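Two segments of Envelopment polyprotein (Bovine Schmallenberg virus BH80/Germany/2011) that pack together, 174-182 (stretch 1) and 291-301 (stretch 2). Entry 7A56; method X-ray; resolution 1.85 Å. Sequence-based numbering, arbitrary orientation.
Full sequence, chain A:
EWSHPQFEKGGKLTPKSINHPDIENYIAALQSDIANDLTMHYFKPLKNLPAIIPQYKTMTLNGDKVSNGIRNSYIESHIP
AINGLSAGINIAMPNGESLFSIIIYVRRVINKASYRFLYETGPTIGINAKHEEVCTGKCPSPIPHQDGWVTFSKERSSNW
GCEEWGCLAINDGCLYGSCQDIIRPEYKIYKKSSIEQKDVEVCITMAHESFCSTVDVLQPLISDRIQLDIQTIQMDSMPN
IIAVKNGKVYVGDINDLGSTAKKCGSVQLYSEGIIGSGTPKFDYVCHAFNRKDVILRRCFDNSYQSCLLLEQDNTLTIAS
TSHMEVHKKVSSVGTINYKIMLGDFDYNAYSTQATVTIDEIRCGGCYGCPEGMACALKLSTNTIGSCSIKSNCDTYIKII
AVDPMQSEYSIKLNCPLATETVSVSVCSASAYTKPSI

Stretch 1, residues 174-182: CLYGSCQDI
Stretch 2 291-301: RKDVILRRCFD

How do the two segments lie against each other? Residues 174-182 form an extended strand that runs on at both ends, with phi/psi near -160/162 at Cys179. Residues 293-296 are also strand, and the chain turns a corner at Arg297 (-99/-12) before Cys299 (-105/-83) and Phe300 (-79/163). The touching parts run in roughly the same direction, 34° apart, with the CA atoms of Leu175 and Lys292 8.2 Å apart and those of Cys179 and Cys299 6.1 Å apart. No backbone-to-backbone hydrogen bond joins them; side chains carry the contact, which buries 477 Å².

What fixes the register? A disulfide does, with Cys179 SG 2.1 Å from Cys299 SG and chi3 at 94°, close to the right angle such bonds favour. Both CA-to-CB bonds point toward the opposing segment, and Cys179 in p (59°) and Cys299 in t (-176°) bring the sulfurs together. The backbone N of Gln180 lies 3.5 Å from Cys299 SG, a close approach rather than a hydrogen bond.

How is the aspartate used? Asp181 (-59/153) has a CA-to-CB bond that points sideways, but chi1 of -76° (m) and chi2 of 15° bring its carboxylate nearer the other segment. Phe300 N donates a nearly straight hydrogen bond to Asp181 OD1, 3.0 Å long with an angle of 167° at the hydrogen. Two waters extend this link: one donates to Asp181 OD1 (2.9 Å from its O) and accepts from Cys299 N (2.8 Å from the same O), while the other donates from its O to Asp181 OD2 at 2.6 Å and to Phe300 O at 2.7 Å. The carboxylate thus engages the backbone on both sides of the Cys299-Phe300 peptide bond, directly or through water.

Where do the apolar side chains and the aromatic ring settle? Phe300, chi1 -60° (m) and chi2 -36°, places its ring beside Gln180, whose CG is 3.5 Å from Phe300 CZ; Asp181 CG is likewise 3.5 Å from Phe300 CD2. Gln180 points away overall, with chi1 -170° and chi2 177° extending its chain. At the other end, Leu175 (t, p; 176°, 64°) points toward the opposing segment and sets CD1 4.1 Å from Val294 CG2, with Val294 in t (168°), and CD2 4.1 Å from CB of Lys292 (chi1 -58°, m). Between these regions Leu296 (-157°, 67°) brings CD2 within 4.0 Å of Cys179 CB, adding an apolar contact beside the disulfide.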

# COMPACT_ATOMS: atom_id res chain seq x y z
N CYS A 174 42.00 -30.30 -17.53
CA CYS A 174 41.04 -29.39 -16.94
C CYS A 174 41.42 -29.11 -15.49
O CYS A 174 42.01 -29.96 -14.82
CB CYS A 174 39.63 -29.97 -17.03
SG CYS A 174 38.26 -28.94 -16.24
N LEU A 175 41.02 -27.93 -15.02
CA LEU A 175 41.11 -27.59 -13.60
C LEU A 175 39.74 -27.08 -13.21
O LEU A 175 39.23 -26.16 -13.86
CB LEU A 175 42.19 -26.54 -13.32
CG LEU A 175 42.40 -25.98 -11.91
CD1 LEU A 175 42.84 -27.05 -10.95
CD2 LEU A 175 43.41 -24.86 -11.93
N TYR A 176 39.13 -27.72 -12.21
CA TYR A 176 37.75 -27.33 -11.88
C TYR A 176 37.52 -27.37 -10.38
O TYR A 176 38.32 -27.91 -9.62
CB TYR A 176 36.73 -28.26 -12.61
CG TYR A 176 36.85 -29.72 -12.28
CD1 TYR A 176 37.69 -30.56 -13.02
CD2 TYR A 176 36.11 -30.28 -11.24
CE1 TYR A 176 37.79 -31.92 -12.71
CE2 TYR A 176 36.21 -31.63 -10.92
CZ TYR A 176 37.04 -32.43 -11.66
OH TYR A 176 37.10 -33.76 -11.31
N GLY A 177 36.41 -26.79 -9.95
CA GLY A 177 36.01 -26.97 -8.57
C GLY A 177 34.66 -26.33 -8.30
O GLY A 177 33.87 -26.06 -9.22
N SER A 178 34.41 -26.11 -7.01
CA SER A 178 33.15 -25.50 -6.55
C SER A 178 33.42 -24.70 -5.28
O SER A 178 34.44 -24.90 -4.60
CB SER A 178 32.07 -26.56 -6.32
OG SER A 178 32.58 -27.61 -5.52
N CYS A 179 32.45 -23.85 -4.91
CA CYS A 179 32.70 -23.02 -3.74
C CYS A 179 31.37 -22.51 -3.19
O CYS A 179 30.37 -22.49 -3.89
CB CYS A 179 33.62 -21.83 -4.09
SG CYS A 179 33.03 -20.70 -5.38
N GLN A 180 31.40 -22.06 -1.93
CA GLN A 180 30.25 -21.41 -1.29
C GLN A 180 30.81 -20.39 -0.30
O GLN A 180 31.81 -20.68 0.37
CB GLN A 180 29.40 -22.48 -0.61
CG GLN A 180 28.03 -22.05 -0.10
CD GLN A 180 27.33 -23.26 0.47
OE1 GLN A 180 27.80 -23.83 1.45
NE2 GLN A 180 26.25 -23.70 -0.18
N ASP A 181 30.22 -19.18 -0.28
CA ASP A 181 30.64 -18.16 0.70
C ASP A 181 30.47 -18.63 2.14
O ASP A 181 29.61 -19.46 2.46
CB ASP A 181 29.83 -16.88 0.56
CG ASP A 181 30.24 -16.03 -0.64
OD1 ASP A 181 30.97 -16.55 -1.54
OD2 ASP A 181 29.78 -14.85 -0.69
N ILE A 182 31.30 -18.06 3.01
CA ILE A 182 31.08 -18.03 4.46
C ILE A 182 30.79 -16.58 4.86
O ILE A 182 31.54 -15.66 4.44
CB ILE A 182 32.31 -18.53 5.23
CG1 ILE A 182 32.72 -19.92 4.79
CG2 ILE A 182 32.03 -18.44 6.77
CD1 ILE A 182 34.23 -20.21 5.08
N ARG A 291 50.95 -29.79 -9.10
CA ARG A 291 49.58 -29.32 -9.29
C ARG A 291 49.53 -27.80 -9.31
O ARG A 291 50.34 -27.15 -8.65
CB ARG A 291 48.69 -29.86 -8.16
CG ARG A 291 48.24 -31.28 -8.41
CD ARG A 291 47.65 -31.92 -7.16
NE ARG A 291 47.21 -33.29 -7.47
CZ ARG A 291 48.02 -34.32 -7.73
NH1 ARG A 291 49.35 -34.17 -7.74
NH2 ARG A 291 47.51 -35.51 -8.00
N LYS A 292 48.62 -27.26 -10.13
CA LYS A 292 48.38 -25.81 -10.18
C LYS A 292 47.79 -25.30 -8.87
O LYS A 292 47.11 -26.03 -8.15
CB LYS A 292 47.44 -25.46 -11.36
CG LYS A 292 48.07 -25.96 -12.73
CD LYS A 292 46.95 -26.48 -13.69
CE LYS A 292 47.62 -27.32 -14.83
NZ LYS A 292 48.66 -28.24 -14.35
N ASP A 293 48.07 -24.03 -8.56
CA ASP A 293 47.41 -23.33 -7.44
C ASP A 293 46.17 -22.62 -7.93
O ASP A 293 46.25 -21.83 -8.87
CB ASP A 293 48.33 -22.32 -6.77
CG ASP A 293 49.63 -22.92 -6.28
OD1 ASP A 293 49.63 -24.00 -5.65
OD2 ASP A 293 50.69 -22.31 -6.52
N VAL A 294 45.04 -22.84 -7.24
CA VAL A 294 43.78 -22.18 -7.54
C VAL A 294 43.77 -20.83 -6.86
O VAL A 294 44.08 -20.73 -5.66
CB VAL A 294 42.61 -23.06 -7.07
CG1 VAL A 294 41.29 -22.31 -7.10
CG2 VAL A 294 42.54 -24.33 -7.96
N ILE A 295 43.49 -19.77 -7.62
CA ILE A 295 43.35 -18.42 -7.05
C ILE A 295 41.87 -18.09 -7.11
O ILE A 295 41.28 -18.07 -8.19
CB ILE A 295 44.20 -17.37 -7.79
CG1 ILE A 295 45.59 -17.94 -8.18
CG2 ILE A 295 44.24 -16.02 -6.94
CD1 ILE A 295 46.58 -17.96 -7.09
N LEU A 296 41.23 -17.92 -5.94
CA LEU A 296 39.80 -17.74 -5.87
C LEU A 296 39.58 -16.43 -5.11
O LEU A 296 39.85 -16.37 -3.91
CB LEU A 296 39.15 -18.93 -5.19
CG LEU A 296 37.69 -19.20 -5.47
CD1 LEU A 296 37.58 -19.61 -6.95
CD2 LEU A 296 37.31 -20.35 -4.57
N ARG A 297 39.22 -15.36 -5.82
CA ARG A 297 39.12 -14.05 -5.18
C ARG A 297 37.68 -13.70 -4.83
O ARG A 297 37.46 -12.72 -4.11
CB ARG A 297 39.68 -12.94 -6.08
CG ARG A 297 41.19 -13.03 -6.33
CD ARG A 297 41.56 -12.29 -7.66
NE ARG A 297 43.01 -12.48 -7.90
CZ ARG A 297 43.99 -11.69 -7.43
NH1 ARG A 297 43.73 -10.60 -6.72
NH2 ARG A 297 45.26 -12.01 -7.68
N ARG A 298 36.72 -14.47 -5.33
CA ARG A 298 35.34 -14.25 -4.95
C ARG A 298 34.58 -15.49 -5.38
O ARG A 298 34.93 -16.09 -6.39
CB ARG A 298 34.73 -12.98 -5.58
CG ARG A 298 33.41 -12.51 -4.94
CD ARG A 298 32.99 -11.15 -5.50
NE ARG A 298 32.52 -11.30 -6.87
CZ ARG A 298 32.62 -10.37 -7.82
NH1 ARG A 298 33.17 -9.19 -7.54
NH2 ARG A 298 32.20 -10.64 -9.06
N CYS A 299 33.59 -15.90 -4.58
CA CYS A 299 32.73 -17.00 -4.99
C CYS A 299 31.37 -16.47 -5.43
O CYS A 299 31.11 -16.28 -6.63
CB CYS A 299 32.58 -18.05 -3.86
SG CYS A 299 31.59 -19.50 -4.36
N PHE A 300 30.48 -16.22 -4.45
CA PHE A 300 29.23 -15.57 -4.79
C PHE A 300 29.45 -14.07 -4.95
O PHE A 300 30.39 -13.51 -4.38
CB PHE A 300 28.18 -15.72 -3.66
CG PHE A 300 27.78 -17.16 -3.28
CD1 PHE A 300 27.68 -18.16 -4.24
CD2 PHE A 300 27.39 -17.45 -1.97
CE1 PHE A 300 27.27 -19.47 -3.88
CE2 PHE A 300 26.99 -18.76 -1.61
CZ PHE A 300 26.91 -19.75 -2.56
N ASP A 301 28.49 -13.40 -5.60
CA ASP A 301 28.28 -11.97 -5.37
C ASP A 301 27.59 -11.77 -4.02
O ASP A 301 26.72 -12.57 -3.65
CB ASP A 301 27.38 -11.35 -6.44
CG ASP A 301 28.02 -11.40 -7.85
OD1 ASP A 301 29.12 -10.85 -8.00
OD2 ASP A 301 27.37 -11.92 -8.79
O HOH W 1 31.08 -12.89 -1.89
O HOH W 2 33.16 -14.74 -2.11